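Long-range contacts in Serine/threonine protein phosphatase Stp1 (PDB 2PK0), which probably removes phosphate from phosphoserine and phosphothreonine residues of proteins as a magnesium-dependent phosphatase of the PP2C family in Streptococcus agalactiae: residues I14-S19 and L228-G233; D23-F28 and I37-G42; S70-I75 and A110-N115. One frame throughout, in Å; residues are numbered along the deposited sequence.

Interaction 1. Residues I14-S19 and L228-G233; sequences IGQRRS and LANHRG
Ile14 turns its side chain away from helix 218-231, and its carbonyl oxygen accepts a hydrogen bond from Asn237. At Gly15 the chain takes a positive phi (97°) and its CA comes to rest 3.4 Å from Asn230 OD1, while its N donates a hydrogen bond to Asp13 OD2. Gln16 makes the one polar link between the segments: its backbone N lies 3.3 Å from Asn230 OD1, a weak and bent hydrogen bond. Asn230 CG stands anti to its own carbonyl carbon, which carries the amide oxygen toward the loop; its ND2 bonds weakly to the same Asp13 carboxylate. The Gln16 chain, folded at chi2 (-75°), lays CG over Asn230, 3.7 Å from Asn230 O, and the two amide planes are steeply inclined, 73° apart. The helix ends here in a Schellman motif, in which Gly233 leaves the helical path with positive phi and its N returns to Asn230 O. That exit puts Gly233 O 3.5 Å from Gln16 CB. Arg17 CG lies 3.7 Å from Gly233 O, and the chain beyond it is bent at chi2 and chi3. The next residue, Arg18, makes a long, weak ion pair with the magnesium ligand Asp236.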
ATOM      1  N   ILE A  14     -13.464   7.409  -3.342  1.00 38.26           N
ATOM      2  CA  ILE A  14     -13.165   8.744  -2.881  1.00 39.85           C
ATOM      3  C   ILE A  14     -13.422   8.873  -1.384  1.00 38.81           C
ATOM      4  O   ILE A  14     -12.662   9.544  -0.697  1.00 39.15           O
ATOM      5  CB  ILE A  14     -13.919   9.822  -3.752  1.00 41.95           C
ATOM      6  CG1 ILE A  14     -13.356  11.226  -3.554  1.00 41.30           C
ATOM      7  CG2 ILE A  14     -15.440   9.813  -3.535  1.00 41.80           C
ATOM      8  CD1 ILE A  14     -13.833  12.174  -4.630  1.00 41.91           C
ATOM      9  N   GLY A  15     -14.444   8.173  -0.880  1.00 39.23           N
ATOM     10  CA  GLY A  15     -14.914   8.320   0.501  1.00 38.95           C
ATOM     11  C   GLY A  15     -16.106   9.263   0.616  1.00 41.95           C
ATOM     12  O   GLY A  15     -16.318  10.109  -0.248  1.00 42.16           O
ATOM     13  N   GLN A  16     -16.878   9.117   1.693  1.00 45.70           N
ATOM     14  CA  GLN A  16     -18.053   9.951   1.977  1.00 47.78           C
ATOM     15  C   GLN A  16     -17.711  11.415   2.132  1.00 48.13           C
ATOM     16  O   GLN A  16     -18.375  12.277   1.560  1.00 50.85           O
ATOM     17  CB  GLN A  16     -18.737   9.499   3.269  1.00 51.40           C
ATOM     18  CG  GLN A  16     -19.594   8.280   3.117  1.00 56.59           C
ATOM     19  CD  GLN A  16     -20.879   8.595   2.413  1.00 60.63           C
ATOM     20  OE1 GLN A  16     -21.255   7.938   1.438  1.00 63.76           O
ATOM     21  NE2 GLN A  16     -21.565   9.622   2.893  1.00 61.79           N
ATOM     22  N   ARG A  17     -16.658  11.695   2.885  1.00 47.45           N
ATOM     23  CA  ARG A  17     -16.388  13.058   3.322  1.00 49.18           C
ATOM     24  C   ARG A  17     -15.398  13.874   2.509  1.00 48.24           C
ATOM     25  O   ARG A  17     -15.050  14.978   2.910  1.00 52.38           O
ATOM     26  CB  ARG A  17     -15.967  13.048   4.790  1.00 48.74           C
ATOM     27  CG  ARG A  17     -17.102  12.597   5.678  1.00 50.25           C
ATOM     28  CD  ARG A  17     -18.049  13.736   5.895  1.00 50.06           C
ATOM     29  NE  ARG A  17     -17.489  14.631   6.892  1.00 49.15           N
ATOM     30  CZ  ARG A  17     -17.848  14.616   8.165  1.00 47.88           C
ATOM     31  NH1 ARG A  17     -18.777  13.768   8.575  1.00 47.51           N
ATOM     32  NH2 ARG A  17     -17.279  15.450   9.019  1.00 50.55           N
ATOM     33  N   ARG A  18     -14.928  13.357   1.385  1.00 46.58           N
ATOM     34  CA  ARG A  18     -13.925  14.089   0.621  1.00 46.43           C
ATOM     35  C   ARG A  18     -14.280  14.260  -0.852  1.00 45.36           C
ATOM     36  O   ARG A  18     -15.013  13.460  -1.429  1.00 46.82           O
ATOM     37  CB  ARG A  18     -12.533  13.478   0.801  1.00 47.48           C
ATOM     38  CG  ARG A  18     -11.958  13.682   2.187  1.00 49.02           C
ATOM     39  CD  ARG A  18     -10.497  14.017   2.133  1.00 51.94           C
ATOM     40  NE  ARG A  18      -9.843  13.718   3.403  1.00 55.23           N
ATOM     41  CZ  ARG A  18      -8.562  13.383   3.522  1.00 55.56           C
ATOM     42  NH1 ARG A  18      -7.795  13.293   2.439  1.00 54.82           N
ATOM     43  NH2 ARG A  18      -8.051  13.122   4.720  1.00 53.95           N
ATOM     44  N   SER A  19     -13.762  15.320  -1.453  1.00 45.05           N
ATOM     45  CA  SER A  19     -14.150  15.687  -2.806  1.00 47.16           C
ATOM     46  C   SER A  19     -12.999  15.494  -3.765  1.00 46.97           C
ATOM     47  O   SER A  19     -13.055  15.930  -4.910  1.00 48.30           O
ATOM     48  CB  SER A  19     -14.565  17.148  -2.846  1.00 48.94           C
ATOM     49  OG  SER A  19     -13.442  17.976  -2.570  1.00 52.29           O
ATOM     50  N   LEU A 228     -18.508  -0.711   3.511  1.00 31.62           N
ATOM     51  CA  LEU A 228     -18.366  -0.719   4.969  1.00 32.79           C
ATOM     52  C   LEU A 228     -17.497   0.421   5.503  1.00 32.42           C
ATOM     53  O   LEU A 228     -17.833   1.025   6.514  1.00 33.12           O
ATOM     54  CB  LEU A 228     -17.814  -2.065   5.458  1.00 32.58           C
ATOM     55  CG  LEU A 228     -17.816  -2.245   6.977  1.00 32.88           C
ATOM     56  CD1 LEU A 228     -19.212  -2.004   7.551  1.00 30.80           C
ATOM     57  CD2 LEU A 228     -17.280  -3.607   7.383  1.00 33.18           C
ATOM     58  N   ALA A 229     -16.404   0.729   4.809  1.00 30.92           N
ATOM     59  CA  ALA A 229     -15.541   1.818   5.223  1.00 29.92           C
ATOM     60  C   ALA A 229     -16.262   3.155   5.122  1.00 31.10           C
ATOM     61  O   ALA A 229     -16.063   4.045   5.947  1.00 31.23           O
ATOM     62  CB  ALA A 229     -14.261   1.815   4.426  1.00 28.19           C
ATOM     63  N   ASN A 230     -17.122   3.278   4.120  1.00 32.92           N
ATOM     64  CA  ASN A 230     -17.963   4.460   3.986  1.00 33.34           C
ATOM     65  C   ASN A 230     -19.023   4.530   5.086  1.00 34.84           C
ATOM     66  O   ASN A 230     -19.248   5.615   5.649  1.00 34.50           O
ATOM     67  CB  ASN A 230     -18.599   4.516   2.588  1.00 31.67           C
ATOM     68  CG  ASN A 230     -17.619   4.977   1.524  1.00 31.04           C
ATOM     69  OD1 ASN A 230     -16.807   5.860   1.780  1.00 31.95           O
ATOM     70  ND2 ASN A 230     -17.688   4.390   0.330  1.00 28.32           N
ATOM     71  N   HIS A 231     -19.644   3.384   5.403  1.00 34.55           N
ATOM     72  CA  HIS A 231     -20.654   3.314   6.452  1.00 37.25           C
ATOM     73  C   HIS A 231     -20.063   3.683   7.789  1.00 38.27           C
ATOM     74  O   HIS A 231     -20.696   4.365   8.569  1.00 43.66           O
ATOM     75  CB  HIS A 231     -21.293   1.928   6.561  1.00 43.34           C
ATOM     76  CG  HIS A 231     -22.414   1.696   5.592  1.00 46.80           C
ATOM     77  ND1 HIS A 231     -23.479   2.562   5.462  1.00 49.55           N
ATOM     78  CD2 HIS A 231     -22.645   0.686   4.719  1.00 47.77           C
ATOM     79  CE1 HIS A 231     -24.309   2.106   4.539  1.00 49.15           C
ATOM     80  NE2 HIS A 231     -23.823   0.970   4.070  1.00 49.77           N
ATOM     81  N   ARG A 232     -18.834   3.260   8.047  1.00 38.59           N
ATOM     82  CA  ARG A 232     -18.127   3.664   9.261  1.00 36.71           C
ATOM     83  C   ARG A 232     -17.714   5.127   9.286  1.00 35.62           C
ATOM     84  O   ARG A 232     -17.311   5.627  10.329  1.00 37.88           O
ATOM     85  CB  ARG A 232     -16.882   2.809   9.468  1.00 38.27           C
ATOM     86  CG  ARG A 232     -17.166   1.336   9.662  1.00 40.57           C
ATOM     87  CD  ARG A 232     -17.943   1.050  10.923  1.00 43.38           C
ATOM     88  NE  ARG A 232     -18.207  -0.384  11.050  1.00 47.51           N
ATOM     89  CZ  ARG A 232     -17.354  -1.255  11.587  1.00 48.21           C
ATOM     90  NH1 ARG A 232     -17.677  -2.543  11.662  1.00 47.76           N
ATOM     91  NH2 ARG A 232     -16.175  -0.838  12.050  1.00 47.80           N
ATOM     92  N   GLY A 233     -17.788   5.821   8.156  1.00 34.86           N
ATOM     93  CA  GLY A 233     -17.494   7.257   8.155  1.00 35.30           C
ATOM     94  C   GLY A 233     -16.957   7.800   6.849  1.00 37.32           C
ATOM     95  O   GLY A 233     -17.297   8.933   6.447  1.00 38.03           O
TER

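Interaction 2. Residues D23-F28 and I37-G42; sequences DFINQF and IILADG. With MG (magnesium ion), chain E; MG (magnesium ion), chain F.
Strands 23-29 and 35-43 form a beta hairpin at one margin of a five-stranded antiparallel sheet in the PP2C sandwich, and its open end carries the binuclear magnesium site. Within the two segments the strands run antiparallel at 173°, their axes 4.8 Å apart.

Backbone hydrogen bonds come in two reciprocal pairs. Phe24 N reaches Ala40 O in the carbonyl plane at 2.8 Å, and Ala40 N answers to Phe24 O, nearly along its C=O axis; Asn26 and Ile38 repeat the exchange. Between them, at the non-hydrogen-bonded pairs, CA-H groups face carbonyl oxygens, as where Ile25 CA meets Ile38 O.

Metal coordination belongs to Asp41 and Gly42. With CG anti to its backbone N (chi1 177°), Asp41 splits its carboxylate between the ions: OD1 binds the chain E magnesium at 1.9 Å and OD2 the chain F ion at 2.3 Å. Gly42 O and four waters complete the shell of the first; Asp197 and Asp236 also bind the second. Water 4 bridges both metals, consistent with the bridging nucleophile proposed for PP2C enzymes. Asp23, paired with Asp41, turns its carboxylate 72° from that of Asp41 and acts as a second-shell group: its OD1 accepts a hydrogen bond from metal-bound water 1, while OD2 is held by Thr239 and Ser196.

Apolar contacts occupy both faces. On the face of Asp23 and Asp41, Ile25 and Leu39 cross obliquely, CD1 to CD1 at 3.8 Å; Ile25, with Ile37, packs on strand 238-245 of the other sheet, and Leu39 on Ser124 and Ser196. On the other, Phe28 and Ile38 cross at about a right angle, Phe28 CE1 lying 3.8 Å from Ile38 CD1.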
ATOM      1  N   ASP A  23      -5.477   9.076  -3.732  1.00 33.39           N
ATOM      2  CA  ASP A  23      -4.895   7.744  -3.770  1.00 34.04           C
ATOM      3  C   ASP A  23      -4.752   7.345  -5.235  1.00 33.18           C
ATOM      4  O   ASP A  23      -5.573   7.772  -6.060  1.00 34.61           O
ATOM      5  CB  ASP A  23      -5.799   6.719  -3.090  1.00 33.48           C
ATOM      6  CG  ASP A  23      -5.762   6.779  -1.559  1.00 33.19           C
ATOM      7  OD1 ASP A  23      -4.934   7.503  -0.967  1.00 30.82           O
ATOM      8  OD2 ASP A  23      -6.591   6.068  -0.945  1.00 32.29           O
ATOM      9  N   PHE A  24      -3.736   6.536  -5.555  1.00 29.23           N
ATOM     10  CA  PHE A  24      -3.656   5.875  -6.872  1.00 29.80           C
ATOM     11  C   PHE A  24      -3.294   4.390  -6.750  1.00 28.15           C
ATOM     12  O   PHE A  24      -2.481   4.023  -5.917  1.00 30.51           O
ATOM     13  CB  PHE A  24      -2.658   6.586  -7.800  1.00 28.29           C
ATOM     14  CG  PHE A  24      -3.031   6.514  -9.272  1.00 27.51           C
ATOM     15  CD1 PHE A  24      -4.063   7.293  -9.784  1.00 29.05           C
ATOM     16  CD2 PHE A  24      -2.352   5.679 -10.138  1.00 26.95           C
ATOM     17  CE1 PHE A  24      -4.412   7.232 -11.143  1.00 28.82           C
ATOM     18  CE2 PHE A  24      -2.688   5.614 -11.486  1.00 26.87           C
ATOM     19  CZ  PHE A  24      -3.720   6.390 -11.989  1.00 27.26           C
ATOM     20  N   ILE A  25      -3.906   3.544  -7.574  1.00 28.05           N
ATOM     21  CA  ILE A  25      -3.597   2.102  -7.594  1.00 27.75           C
ATOM     22  C   ILE A  25      -3.603   1.507  -9.024  1.00 27.89           C
ATOM     23  O   ILE A  25      -4.430   1.898  -9.870  1.00 27.15           O
ATOM     24  CB  ILE A  25      -4.550   1.317  -6.670  1.00 28.13           C
ATOM     25  CG1 ILE A  25      -3.953  -0.031  -6.256  1.00 29.20           C
ATOM     26  CG2 ILE A  25      -5.910   1.133  -7.298  1.00 27.07           C
ATOM     27  CD1 ILE A  25      -4.883  -0.828  -5.352  1.00 27.20           C
ATOM     28  N   ASN A  26      -2.655   0.603  -9.297  1.00 23.84           N
ATOM     29  CA  ASN A  26      -2.575  -0.065 -10.580  1.00 24.22           C
ATOM     30  C   ASN A  26      -1.745  -1.350 -10.489  1.00 28.78           C
ATOM     31  O   ASN A  26      -0.999  -1.565  -9.523  1.00 27.57           O
ATOM     32  CB  ASN A  26      -1.998   0.865 -11.644  1.00 28.01           C
ATOM     33  CG  ASN A  26      -2.631   0.659 -13.022  1.00 29.47           C
ATOM     34  OD1 ASN A  26      -3.266  -0.359 -13.279  1.00 31.33           O
ATOM     35  ND2 ASN A  26      -2.447   1.632 -13.914  1.00 26.89           N
ATOM     36  N   GLN A  27      -1.895  -2.215 -11.491  1.00 28.65           N
ATOM     37  CA  GLN A  27      -1.075  -3.402 -11.605  1.00 27.26           C
ATOM     38  C   GLN A  27      -0.336  -3.402 -12.939  1.00 27.49           C
ATOM     39  O   GLN A  27      -0.725  -2.700 -13.869  1.00 29.00           O
ATOM     40  CB  GLN A  27      -1.904  -4.667 -11.432  1.00 25.49           C
ATOM     41  CG  GLN A  27      -2.907  -4.919 -12.537  1.00 27.29           C
ATOM     42  CD  GLN A  27      -3.736  -6.191 -12.293  1.00 28.28           C
ATOM     43  OE1 GLN A  27      -3.186  -7.272 -12.097  1.00 27.80           O
ATOM     44  NE2 GLN A  27      -5.058  -6.054 -12.301  1.00 24.67           N
ATOM     45  N   PHE A  28       0.764  -4.144 -13.010  1.00 24.00           N
ATOM     46  CA  PHE A  28       1.634  -4.144 -14.175  1.00 25.02           C
ATOM     47  C   PHE A  28       2.180  -5.545 -14.277  1.00 26.93           C
ATOM     48  O   PHE A  28       2.043  -6.319 -13.355  1.00 26.69           O
ATOM     49  CB  PHE A  28       2.801  -3.124 -14.019  1.00 23.27           C
ATOM     50  CG  PHE A  28       2.341  -1.728 -13.711  1.00 23.90           C
ATOM     51  CD1 PHE A  28       2.253  -1.274 -12.383  1.00 23.93           C
ATOM     52  CD2 PHE A  28       1.924  -0.886 -14.736  1.00 20.64           C
ATOM     53  CE1 PHE A  28       1.769  -0.010 -12.100  1.00 20.84           C
ATOM     54  CE2 PHE A  28       1.457   0.383 -14.468  1.00 18.68           C
ATOM     55  CZ  PHE A  28       1.379   0.828 -13.148  1.00 21.60           C
ATOM     56  N   ILE A  37       2.008  -4.855  -8.191  1.00 28.45           N
ATOM     57  CA  ILE A  37       0.875  -4.054  -7.771  1.00 24.54           C
ATOM     58  C   ILE A  37       1.454  -2.898  -7.010  1.00 27.38           C
ATOM     59  O   ILE A  37       2.269  -3.095  -6.110  1.00 28.55           O
ATOM     60  CB  ILE A  37      -0.002  -4.837  -6.812  1.00 25.90           C
ATOM     61  CG1 ILE A  37      -0.680  -5.997  -7.535  1.00 26.89           C
ATOM     62  CG2 ILE A  37      -1.030  -3.937  -6.167  1.00 26.53           C
ATOM     63  CD1 ILE A  37      -1.181  -7.041  -6.612  1.00 28.38           C
ATOM     64  N   ILE A  38       1.078  -1.682  -7.404  1.00 28.34           N
ATOM     65  CA  ILE A  38       1.538  -0.486  -6.744  1.00 25.81           C
ATOM     66  C   ILE A  38       0.370   0.348  -6.238  1.00 25.45           C
ATOM     67  O   ILE A  38      -0.464   0.781  -7.014  1.00 24.99           O
ATOM     68  CB  ILE A  38       2.398   0.375  -7.674  1.00 27.56           C
ATOM     69  CG1 ILE A  38       3.343  -0.488  -8.492  1.00 27.84           C
ATOM     70  CG2 ILE A  38       3.223   1.366  -6.863  1.00 24.96           C
ATOM     71  CD1 ILE A  38       4.303   0.333  -9.314  1.00 32.34           C
ATOM     72  N   LEU A  39       0.339   0.575  -4.927  1.00 26.92           N
ATOM     73  CA  LEU A  39      -0.667   1.416  -4.274  1.00 27.29           C
ATOM     74  C   LEU A  39       0.026   2.644  -3.678  1.00 28.19           C
ATOM     75  O   LEU A  39       1.068   2.508  -3.015  1.00 30.40           O
ATOM     76  CB  LEU A  39      -1.370   0.616  -3.162  1.00 27.37           C
ATOM     77  CG  LEU A  39      -2.602   1.173  -2.430  1.00 30.48           C
ATOM     78  CD1 LEU A  39      -3.458   0.055  -1.926  1.00 30.96           C
ATOM     79  CD2 LEU A  39      -2.258   2.088  -1.242  1.00 34.49           C
ATOM     80  N   ALA A  40      -0.554   3.834  -3.864  1.00 25.00           N
ATOM     81  CA  ALA A  40       0.082   5.046  -3.342  1.00 23.14           C
ATOM     82  C   ALA A  40      -0.909   6.011  -2.761  1.00 24.88           C
ATOM     83  O   ALA A  40      -1.912   6.314  -3.387  1.00 27.85           O
ATOM     84  CB  ALA A  40       0.888   5.723  -4.412  1.00 20.67           C
ATOM     85  N   ASP A  41      -0.630   6.504  -1.563  1.00 25.24           N
ATOM     86  CA  ASP A  41      -1.495   7.495  -0.953  1.00 28.45           C
ATOM     87  C   ASP A  41      -0.796   8.866  -0.958  1.00 32.08           C
ATOM     88  O   ASP A  41       0.104   9.115  -0.163  1.00 32.62           O
ATOM     89  CB  ASP A  41      -1.875   7.040   0.461  1.00 27.82           C
ATOM     90  CG  ASP A  41      -2.737   8.043   1.226  1.00 28.30           C
ATOM     91  OD1 ASP A  41      -2.928   9.225   0.831  1.00 27.19           O
ATOM     92  OD2 ASP A  41      -3.252   7.640   2.282  1.00 27.55           O
ATOM     93  N   GLY A  42      -1.242   9.756  -1.839  1.00 33.00           N
ATOM     94  CA  GLY A  42      -0.668  11.091  -1.914  1.00 37.22           C
ATOM     95  C   GLY A  42      -1.182  12.097  -0.892  1.00 40.05           C
ATOM     96  O   GLY A  42      -2.291  11.955  -0.366  1.00 39.44           O
TER
HETATM   97 MG    MG E 501      -3.682  11.020   0.785  1.00 27.05          MG
HETATM   98 MG    MG F 502      -5.086   8.321   3.437  1.00 28.75          MG
HETATM   99  O   HOH W   1      -5.146  10.127  -0.357  1.00 29.85           O
HETATM  100  O   HOH W   2      -2.802  11.658   2.776  1.00 23.93           O
HETATM  101  O   HOH W   3      -4.513  12.631   1.052  1.00 17.37           O
HETATM  102  O   HOH W   4      -5.012  10.207   2.326  1.00 11.26           O
HETATM  103  O   HOH W   5      -3.938   9.580   4.762  1.00 23.76           O

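Interaction 3. Residues S70-I75 and A110-N115; sequences SELSEI and AIVGDN
No aromatic ring enters this contact from either segment; the carboxylates of Glu74 and Asp114 lie well away from it, and no flat group stacks across it. Glu74 OE1 receives a weak hydrogen bond from Glu71 N within its own segment, and the Asp114 carboxylate is held by salt bridges from Arg2 and Lys4. What joins the segments is helix-on-sheet packing in the PP2C sandwich: the first turn of helix 72-96 rests on the end of strand 103-112, where the type II' turn Val112-Asn115 begins and leads into strand 115-121. Glu71 is the N-cap residue of that helix. Val112 carries the contact. Its CG2 is anti to the carbonyl carbon and is touched from two sides, by Leu72 CD2 at 3.9 Å and by Ile75 CD1 at 3.7 Å. Leu72 crosses it obliquely, whereas Ile75 meets it tip to tip. Both helix residues also reach Ile117 of the next strand, and Trp64 of helix 48-64 packs on Ile75 and Ala110. Two residues earlier on the same face of the strand, Ala110 CB lies 4.0 Å from Ile75 CG2. The other Val112 branch, CG1, anti to its backbone N, abuts the Ser70 carbonyl oxygen at 3.4 Å.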
ATOM      1  N   SER A  70      13.151 -12.322 -12.908  1.00 41.19           N
ATOM      2  CA  SER A  70      12.256 -13.342 -12.403  1.00 42.88           C
ATOM      3  C   SER A  70      12.679 -13.815 -11.027  1.00 43.43           C
ATOM      4  O   SER A  70      12.058 -14.712 -10.471  1.00 43.31           O
ATOM      5  CB  SER A  70      12.231 -14.527 -13.358  1.00 42.04           C
ATOM      6  OG  SER A  70      13.543 -14.983 -13.592  1.00 44.13           O
ATOM      7  N   GLU A  71      13.738 -13.215 -10.485  1.00 43.61           N
ATOM      8  CA  GLU A  71      14.255 -13.626  -9.181  1.00 43.18           C
ATOM      9  C   GLU A  71      14.051 -12.530  -8.137  1.00 41.72           C
ATOM     10  O   GLU A  71      14.069 -11.345  -8.466  1.00 42.19           O
ATOM     11  CB  GLU A  71      15.739 -14.009  -9.270  1.00 44.56           C
ATOM     12  CG  GLU A  71      16.087 -15.048 -10.330  1.00 48.16           C
ATOM     13  CD  GLU A  71      15.519 -16.431 -10.019  1.00 52.48           C
ATOM     14  OE1 GLU A  71      15.722 -16.937  -8.894  1.00 53.31           O
ATOM     15  OE2 GLU A  71      14.868 -17.024 -10.908  1.00 55.32           O
ATOM     16  N   LEU A  72      13.876 -12.937  -6.881  1.00 38.76           N
ATOM     17  CA  LEU A  72      13.571 -12.024  -5.777  1.00 35.79           C
ATOM     18  C   LEU A  72      14.618 -10.953  -5.543  1.00 36.08           C
ATOM     19  O   LEU A  72      14.287  -9.807  -5.268  1.00 36.41           O
ATOM     20  CB  LEU A  72      13.372 -12.804  -4.483  1.00 33.10           C
ATOM     21  CG  LEU A  72      12.099 -13.649  -4.445  1.00 33.35           C
ATOM     22  CD1 LEU A  72      12.177 -14.739  -3.385  1.00 32.17           C
ATOM     23  CD2 LEU A  72      10.865 -12.786  -4.252  1.00 31.74           C
ATOM     24  N   SER A  73      15.879 -11.340  -5.669  1.00 36.44           N
ATOM     25  CA  SER A  73      16.995 -10.480  -5.333  1.00 36.50           C
ATOM     26  C   SER A  73      17.165  -9.374  -6.368  1.00 36.95           C
ATOM     27  O   SER A  73      17.628  -8.277  -6.039  1.00 37.16           O
ATOM     28  CB  SER A  73      18.274 -11.320  -5.225  1.00 37.97           C
ATOM     29  OG  SER A  73      18.532 -12.025  -6.433  1.00 40.59           O
ATOM     30  N   GLU A  74      16.776  -9.668  -7.607  1.00 36.25           N
ATOM     31  CA  GLU A  74      16.859  -8.708  -8.699  1.00 40.56           C
ATOM     32  C   GLU A  74      15.727  -7.686  -8.582  1.00 39.17           C
ATOM     33  O   GLU A  74      15.909  -6.477  -8.829  1.00 40.19           O
ATOM     34  CB  GLU A  74      16.765  -9.428 -10.046  1.00 41.93           C
ATOM     35  CG  GLU A  74      17.736 -10.593 -10.227  1.00 47.62           C
ATOM     36  CD  GLU A  74      17.569 -11.315 -11.568  1.00 49.17           C
ATOM     37  OE1 GLU A  74      16.531 -11.989 -11.793  1.00 52.36           O
ATOM     38  OE2 GLU A  74      18.498 -11.221 -12.395  1.00 52.99           O
ATOM     39  N   ILE A  75      14.563  -8.192  -8.197  1.00 34.63           N
ATOM     40  CA  ILE A  75      13.385  -7.386  -7.969  1.00 31.14           C
ATOM     41  C   ILE A  75      13.610  -6.473  -6.759  1.00 31.34           C
ATOM     42  O   ILE A  75      13.231  -5.289  -6.778  1.00 30.01           O
ATOM     43  CB  ILE A  75      12.146  -8.307  -7.811  1.00 30.15           C
ATOM     44  CG1 ILE A  75      11.789  -8.897  -9.167  1.00 28.34           C
ATOM     45  CG2 ILE A  75      10.930  -7.561  -7.285  1.00 29.96           C
ATOM     46  CD1 ILE A  75      10.801  -9.985  -9.098  1.00 26.14           C
ATOM     47  N   ALA A 110       5.425  -7.394  -5.620  1.00 27.15           N
ATOM     48  CA  ALA A 110       5.624  -8.260  -6.774  1.00 28.99           C
ATOM     49  C   ALA A 110       5.409  -9.711  -6.357  1.00 33.04           C
ATOM     50  O   ALA A 110       5.796 -10.097  -5.242  1.00 32.45           O
ATOM     51  CB  ALA A 110       6.995  -8.091  -7.320  1.00 26.45           C
ATOM     52  N   ILE A 111       4.802 -10.508  -7.240  1.00 32.36           N
ATOM     53  CA  ILE A 111       4.484 -11.894  -6.919  1.00 32.46           C
ATOM     54  C   ILE A 111       5.334 -12.823  -7.759  1.00 34.85           C
ATOM     55  O   ILE A 111       5.131 -12.924  -8.963  1.00 38.60           O
ATOM     56  CB  ILE A 111       3.016 -12.247  -7.210  1.00 31.65           C
ATOM     57  CG1 ILE A 111       2.054 -11.305  -6.502  1.00 31.29           C
ATOM     58  CG2 ILE A 111       2.720 -13.659  -6.778  1.00 33.77           C
ATOM     59  CD1 ILE A 111       0.613 -11.477  -6.989  1.00 29.48           C
ATOM     60  N   VAL A 112       6.272 -13.511  -7.114  1.00 34.51           N
ATOM     61  CA  VAL A 112       7.136 -14.482  -7.772  1.00 33.99           C
ATOM     62  C   VAL A 112       6.760 -15.897  -7.319  1.00 34.87           C
ATOM     63  O   VAL A 112       6.995 -16.267  -6.162  1.00 35.47           O
ATOM     64  CB  VAL A 112       8.600 -14.225  -7.416  1.00 32.10           C
ATOM     65  CG1 VAL A 112       9.514 -15.164  -8.193  1.00 31.97           C
ATOM     66  CG2 VAL A 112       8.937 -12.806  -7.691  1.00 30.29           C
ATOM     67  N   GLY A 113       6.186 -16.680  -8.227  1.00 32.68           N
ATOM     68  CA  GLY A 113       5.599 -17.963  -7.858  1.00 34.05           C
ATOM     69  C   GLY A 113       4.502 -17.775  -6.834  1.00 34.35           C
ATOM     70  O   GLY A 113       3.503 -17.112  -7.108  1.00 37.01           O
ATOM     71  N   ASP A 114       4.694 -18.336  -5.643  1.00 35.10           N
ATOM     72  CA  ASP A 114       3.779 -18.081  -4.521  1.00 37.33           C
ATOM     73  C   ASP A 114       4.415 -17.255  -3.389  1.00 36.47           C
ATOM     74  O   ASP A 114       3.895 -17.197  -2.266  1.00 36.94           O
ATOM     75  CB  ASP A 114       3.191 -19.378  -3.965  1.00 38.99           C
ATOM     76  CG  ASP A 114       4.241 -20.416  -3.637  1.00 40.90           C
ATOM     77  OD1 ASP A 114       5.450 -20.122  -3.677  1.00 42.85           O
ATOM     78  OD2 ASP A 114       3.847 -21.549  -3.330  1.00 41.97           O
ATOM     79  N   ASN A 115       5.546 -16.632  -3.702  1.00 33.52           N
ATOM     80  CA  ASN A 115       6.168 -15.673  -2.807  1.00 31.93           C
ATOM     81  C   ASN A 115       5.819 -14.247  -3.228  1.00 30.77           C
ATOM     82  O   ASN A 115       5.631 -13.957  -4.410  1.00 30.14           O
ATOM     83  CB  ASN A 115       7.696 -15.851  -2.794  1.00 30.07           C
ATOM     84  CG  ASN A 115       8.135 -17.084  -2.038  1.00 30.68           C
ATOM     85  OD1 ASN A 115       8.257 -17.064  -0.806  1.00 33.48           O
ATOM     86  ND2 ASN A 115       8.392 -18.161  -2.765  1.00 25.46           N
TER

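Interactions 2 and 3 share one antiparallel sheet, in which strands 35-43 and 103-112 are neighbours; their centres are 19 Å apart and their nearest atoms about 5 Å. Interaction 1 lies on the opposite side of the chain's centre from interaction 3, 35 Å between centres; its first segment lies in the loop between strand 6-13 of the other sheet and strand 23-29. Along the chain, interaction 1 closes a long loop enclosing interaction 2 and then interaction 3. Residues from near both chain ends thus meet on the metal-bearing side of the fold, Gly15 about 10 Å from a magnesium ion, whereas interaction 3 packs the start of helix 72-96 on the sheet, far from the metals.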